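PDB 4IGJ: maleylacetoacetate isomerase from Anaeromyxobacter dehalogenans, which probably catalyses the glutathione-dependent cis-trans isomerisation of maleylacetoacetate to fumarylacetoacetate, as a zeta-class member of the glutathione transferase superfamily. Local coordinates for residues 126-140 and 154-166. Sequence-based numbering, arbitrary orientation.
With SO4 (sulfate ion), chain C.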
# COMPACT_ATOMS: atom_id res chain seq x y z
N HIS A 126 2.83 5.13 2.96
CA HIS A 126 4.25 5.44 2.78
C HIS A 126 5.11 4.23 3.09
O HIS A 126 6.12 3.98 2.44
CB HIS A 126 4.67 6.61 3.68
CG HIS A 126 4.34 7.96 3.12
ND1 HIS A 126 4.74 8.36 1.86
CD2 HIS A 126 3.66 9.00 3.65
CE1 HIS A 126 4.31 9.59 1.64
NE2 HIS A 126 3.66 10.00 2.71
N VAL A 127 4.70 3.45 4.10
CA VAL A 127 5.40 2.21 4.41
C VAL A 127 4.93 1.06 3.52
O VAL A 127 5.73 0.38 2.87
CB VAL A 127 5.23 1.86 5.90
CG1 VAL A 127 5.93 0.56 6.23
CG2 VAL A 127 5.76 2.99 6.78
N ASN A 128 3.61 0.83 3.50
CA ASN A 128 2.99 -0.29 2.81
C ASN A 128 3.38 -0.38 1.35
O ASN A 128 3.70 -1.45 0.84
CB ASN A 128 1.47 -0.16 2.95
CG ASN A 128 0.72 -1.38 2.45
OD1 ASN A 128 -0.21 -1.28 1.62
ND2 ASN A 128 1.10 -2.54 2.94
N SER A 129 3.34 0.76 0.66
CA SER A 129 3.63 0.76 -0.77
C SER A 129 4.92 1.51 -1.11
O SER A 129 5.50 1.28 -2.17
CB SER A 129 2.45 1.34 -1.56
OG SER A 129 2.29 2.72 -1.31
N GLY A 130 5.36 2.40 -0.23
CA GLY A 130 6.49 3.25 -0.55
C GLY A 130 7.85 2.87 -0.00
O GLY A 130 8.87 3.45 -0.40
N THR A 131 7.89 1.91 0.91
CA THR A 131 9.12 1.54 1.59
C THR A 131 9.34 0.02 1.63
O THR A 131 10.32 -0.49 1.10
CB THR A 131 9.14 2.10 3.02
OG1 THR A 131 8.86 3.51 2.99
CG2 THR A 131 10.49 1.87 3.67
N GLN A 132 8.42 -0.70 2.26
CA GLN A 132 8.57 -2.13 2.45
C GLN A 132 8.76 -2.93 1.15
O GLN A 132 9.59 -3.83 1.12
CB GLN A 132 7.44 -2.72 3.30
CG GLN A 132 7.65 -4.18 3.73
CD GLN A 132 7.31 -5.20 2.67
OE1 GLN A 132 6.55 -4.93 1.73
NE2 GLN A 132 7.86 -6.40 2.81
N PRO A 133 8.01 -2.60 0.07
CA PRO A 133 8.19 -3.43 -1.14
C PRO A 133 9.63 -3.41 -1.66
O PRO A 133 10.07 -4.41 -2.24
CB PRO A 133 7.24 -2.77 -2.16
CG PRO A 133 6.16 -2.17 -1.30
CD PRO A 133 6.90 -1.64 -0.11
N MET A 134 10.36 -2.33 -1.42
CA MET A 134 11.71 -2.22 -1.95
C MET A 134 12.70 -3.03 -1.13
O MET A 134 13.86 -3.16 -1.52
CB MET A 134 12.14 -0.75 -2.05
CG MET A 134 11.79 -0.08 -3.40
SD MET A 134 10.04 -0.18 -3.82
CE MET A 134 9.37 0.66 -2.41
N GLN A 135 12.25 -3.57 -0.01
CA GLN A 135 13.11 -4.43 0.79
C GLN A 135 12.47 -5.78 1.10
O GLN A 135 12.87 -6.45 2.05
CB GLN A 135 13.56 -3.72 2.08
CG GLN A 135 12.43 -3.11 2.91
CD GLN A 135 12.19 -3.86 4.22
OE1 GLN A 135 11.89 -3.26 5.24
NE2 GLN A 135 12.30 -5.18 4.18
N ASN A 136 11.51 -6.22 0.28
CA ASN A 136 10.96 -7.55 0.54
C ASN A 136 11.91 -8.66 0.13
O ASN A 136 12.86 -8.42 -0.62
CB ASN A 136 9.51 -7.73 0.03
CG ASN A 136 9.41 -8.10 -1.45
OD1 ASN A 136 10.29 -8.73 -2.04
ND2 ASN A 136 8.28 -7.75 -2.06
N ALA A 137 11.66 -9.87 0.62
CA ALA A 137 12.63 -10.96 0.50
C ALA A 137 13.03 -11.30 -0.93
O ALA A 137 14.22 -11.46 -1.22
CB ALA A 137 12.11 -12.20 1.22
N LEU A 138 12.05 -11.43 -1.82
CA LEU A 138 12.32 -11.77 -3.21
C LEU A 138 13.15 -10.68 -3.90
O LEU A 138 14.08 -10.98 -4.66
CB LEU A 138 11.02 -12.04 -3.97
CG LEU A 138 11.15 -12.46 -5.44
CD1 LEU A 138 11.95 -13.76 -5.56
CD2 LEU A 138 9.78 -12.61 -6.07
N VAL A 139 12.81 -9.42 -3.64
CA VAL A 139 13.53 -8.29 -4.21
C VAL A 139 15.00 -8.34 -3.79
O VAL A 139 15.89 -8.27 -4.63
CB VAL A 139 12.91 -6.96 -3.76
CG1 VAL A 139 13.85 -5.80 -4.03
CG2 VAL A 139 11.59 -6.75 -4.47
N LEU A 140 15.23 -8.47 -2.49
CA LEU A 140 16.59 -8.53 -1.98
C LEU A 140 17.37 -9.70 -2.56
O LEU A 140 18.55 -9.55 -2.91
CB LEU A 140 16.58 -8.60 -0.45
CG LEU A 140 15.94 -7.41 0.27
CD1 LEU A 140 16.11 -7.57 1.77
CD2 LEU A 140 16.51 -6.08 -0.22
N TRP A 154 20.94 -1.24 -1.08
CA TRP A 154 19.66 -0.90 -1.67
C TRP A 154 18.59 -0.74 -0.61
O TRP A 154 17.86 0.25 -0.61
CB TRP A 154 19.27 -2.02 -2.65
CG TRP A 154 17.89 -1.99 -3.23
CD1 TRP A 154 16.72 -2.38 -2.61
CD2 TRP A 154 17.54 -1.66 -4.58
NE1 TRP A 154 15.67 -2.26 -3.50
CE2 TRP A 154 16.15 -1.83 -4.71
CE3 TRP A 154 18.27 -1.23 -5.69
CZ2 TRP A 154 15.47 -1.57 -5.90
CZ3 TRP A 154 17.60 -0.96 -6.87
CH2 TRP A 154 16.22 -1.14 -6.97
N ALA A 155 18.51 -1.71 0.30
CA ALA A 155 17.54 -1.64 1.38
C ALA A 155 17.76 -0.38 2.22
O ALA A 155 16.81 0.32 2.56
CB ALA A 155 17.60 -2.88 2.25
N ARG A 156 19.01 -0.09 2.58
CA ARG A 156 19.29 1.12 3.34
C ARG A 156 18.89 2.38 2.59
O ARG A 156 18.37 3.32 3.18
CB ARG A 156 20.76 1.18 3.75
CG ARG A 156 21.12 0.30 4.94
CD ARG A 156 22.58 0.52 5.38
NE ARG A 156 23.55 0.09 4.39
CZ ARG A 156 24.02 -1.14 4.29
NH1 ARG A 156 23.62 -2.08 5.13
NH2 ARG A 156 24.90 -1.45 3.35
N PHE A 157 19.11 2.40 1.28
CA PHE A 157 18.76 3.57 0.48
C PHE A 157 17.26 3.82 0.49
O PHE A 157 16.80 4.94 0.74
CB PHE A 157 19.26 3.42 -0.96
CG PHE A 157 18.82 4.54 -1.85
CD1 PHE A 157 19.52 5.74 -1.89
CD2 PHE A 157 17.68 4.41 -2.64
CE1 PHE A 157 19.11 6.78 -2.70
CE2 PHE A 157 17.26 5.45 -3.47
CZ PHE A 157 17.98 6.63 -3.49
N PHE A 158 16.49 2.77 0.20
CA PHE A 158 15.04 2.94 0.07
C PHE A 158 14.34 3.09 1.41
O PHE A 158 13.37 3.83 1.53
CB PHE A 158 14.44 1.81 -0.77
CG PHE A 158 14.64 2.01 -2.24
CD1 PHE A 158 13.89 2.96 -2.93
CD2 PHE A 158 15.57 1.26 -2.95
CE1 PHE A 158 14.07 3.16 -4.28
CE2 PHE A 158 15.76 1.45 -4.30
CZ PHE A 158 15.01 2.41 -4.97
N ILE A 159 14.83 2.41 2.44
CA ILE A 159 14.28 2.61 3.77
C ILE A 159 14.54 4.03 4.28
O ILE A 159 13.63 4.67 4.81
CB ILE A 159 14.82 1.56 4.76
CG1 ILE A 159 14.32 0.16 4.36
CG2 ILE A 159 14.42 1.90 6.19
CD1 ILE A 159 14.93 -0.98 5.17
N ALA A 160 15.76 4.54 4.10
CA ALA A 160 16.11 5.90 4.51
C ALA A 160 15.21 6.90 3.79
O ALA A 160 14.70 7.84 4.41
CB ALA A 160 17.58 6.19 4.23
N ARG A 161 15.05 6.70 2.49
CA ARG A 161 14.18 7.54 1.68
C ARG A 161 12.76 7.57 2.25
O ARG A 161 12.16 8.65 2.40
CB ARG A 161 14.16 7.02 0.24
CG ARG A 161 13.18 7.74 -0.66
CD ARG A 161 13.49 7.48 -2.12
NE ARG A 161 12.87 8.47 -2.98
CZ ARG A 161 13.49 9.56 -3.42
NH1 ARG A 161 14.76 9.77 -3.11
NH2 ARG A 161 12.85 10.42 -4.20
N GLY A 162 12.23 6.39 2.57
CA GLY A 162 10.91 6.28 3.16
C GLY A 162 10.79 6.92 4.54
O GLY A 162 9.82 7.60 4.82
N LEU A 163 11.78 6.71 5.40
CA LEU A 163 11.74 7.24 6.75
C LEU A 163 11.86 8.77 6.79
O LEU A 163 11.28 9.42 7.65
CB LEU A 163 12.82 6.60 7.62
CG LEU A 163 12.67 5.10 7.90
CD1 LEU A 163 13.74 4.65 8.87
CD2 LEU A 163 11.27 4.78 8.44
N ALA A 164 12.63 9.32 5.85
CA ALA A 164 12.79 10.76 5.74
C ALA A 164 11.45 11.42 5.45
O ALA A 164 11.09 12.42 6.07
CB ALA A 164 13.82 11.11 4.66
N ALA A 165 10.71 10.84 4.51
CA ALA A 165 9.37 11.31 4.18
C ALA A 165 8.43 11.19 5.37
O ALA A 165 7.65 12.10 5.66
CB ALA A 165 8.81 10.55 2.99
N LEU A 166 8.49 10.05 6.06
CA LEU A 166 7.66 9.83 7.23
C LEU A 166 7.96 10.82 8.34
O LEU A 166 7.05 11.38 8.94
CB LEU A 166 7.87 8.42 7.78
CG LEU A 166 6.98 7.32 7.23
CD1 LEU A 166 7.24 6.05 8.00
CD2 LEU A 166 5.51 7.73 7.33
S SO4 C . 10.07 -8.03 5.64
O1 SO4 C . 11.49 -7.82 5.83
O2 SO4 C . 9.44 -6.75 5.34
O3 SO4 C . 9.52 -8.60 6.86
O4 SO4 C . 9.86 -8.97 4.55
O HOH W 1 11.37 4.25 -0.42
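W154 meets M134 first: its NE1 reaches the backbone O of M134 at 2.8 Å in a weak, bent hydrogen bond (N-H...O angle 129°), the oxygen lying at the indole edge near the ring plane. V139 CG1 lies near the same NE1, its side chain crossing the tryptophan at about a right angle. One face of the indole carries CE2 of F158. Next along the helix, the methyl of A155 touches both Q135 CB and L140 CD2.

F158 has its ring sandwiched. F157 CD2 covers one face and the side chain of M134 the other, where CG makes a CH-pi contact 3.8 Å from the ring centroid. The bend at chi2 (55°) sets the methionine sulfur above that same face, at 5.3 Å from the centroid, a distant Met-aromatic contact. The backbone O of F158 accepts a hydrogen bond from a water that also donates to G130 O, tying the loop to the helix.

I159 sends CD1 against Q135 OE1 (3.8 Å) and CG. That oxygen accepts from Q193 and N196 of helix 185-199, while Q135 NE2 donates to a sulfate also held by Q132 and S34. With an alanine at Q135, the side-chain amides of Q193 and N196 would probably lose their shared acceptor, and a gap would open beside I159.

G162 lets the two backbones come close: its CA sits 3.5 Å from T131 OG1, which donates to H126 O, and a CB here would clash with that hydroxyl. Finally L166 splays its methyls, CD1 onto V127 CG2 (3.6 Å) and CD2 onto H126 CB. Helix 150-171 thus backs the irregular link between helices 114-128 and 137-146 in the all-helical C-terminal domain of the GST fold; N128, at the end of helix 114-128, Q132, in the link, and R161 all bind glutathione.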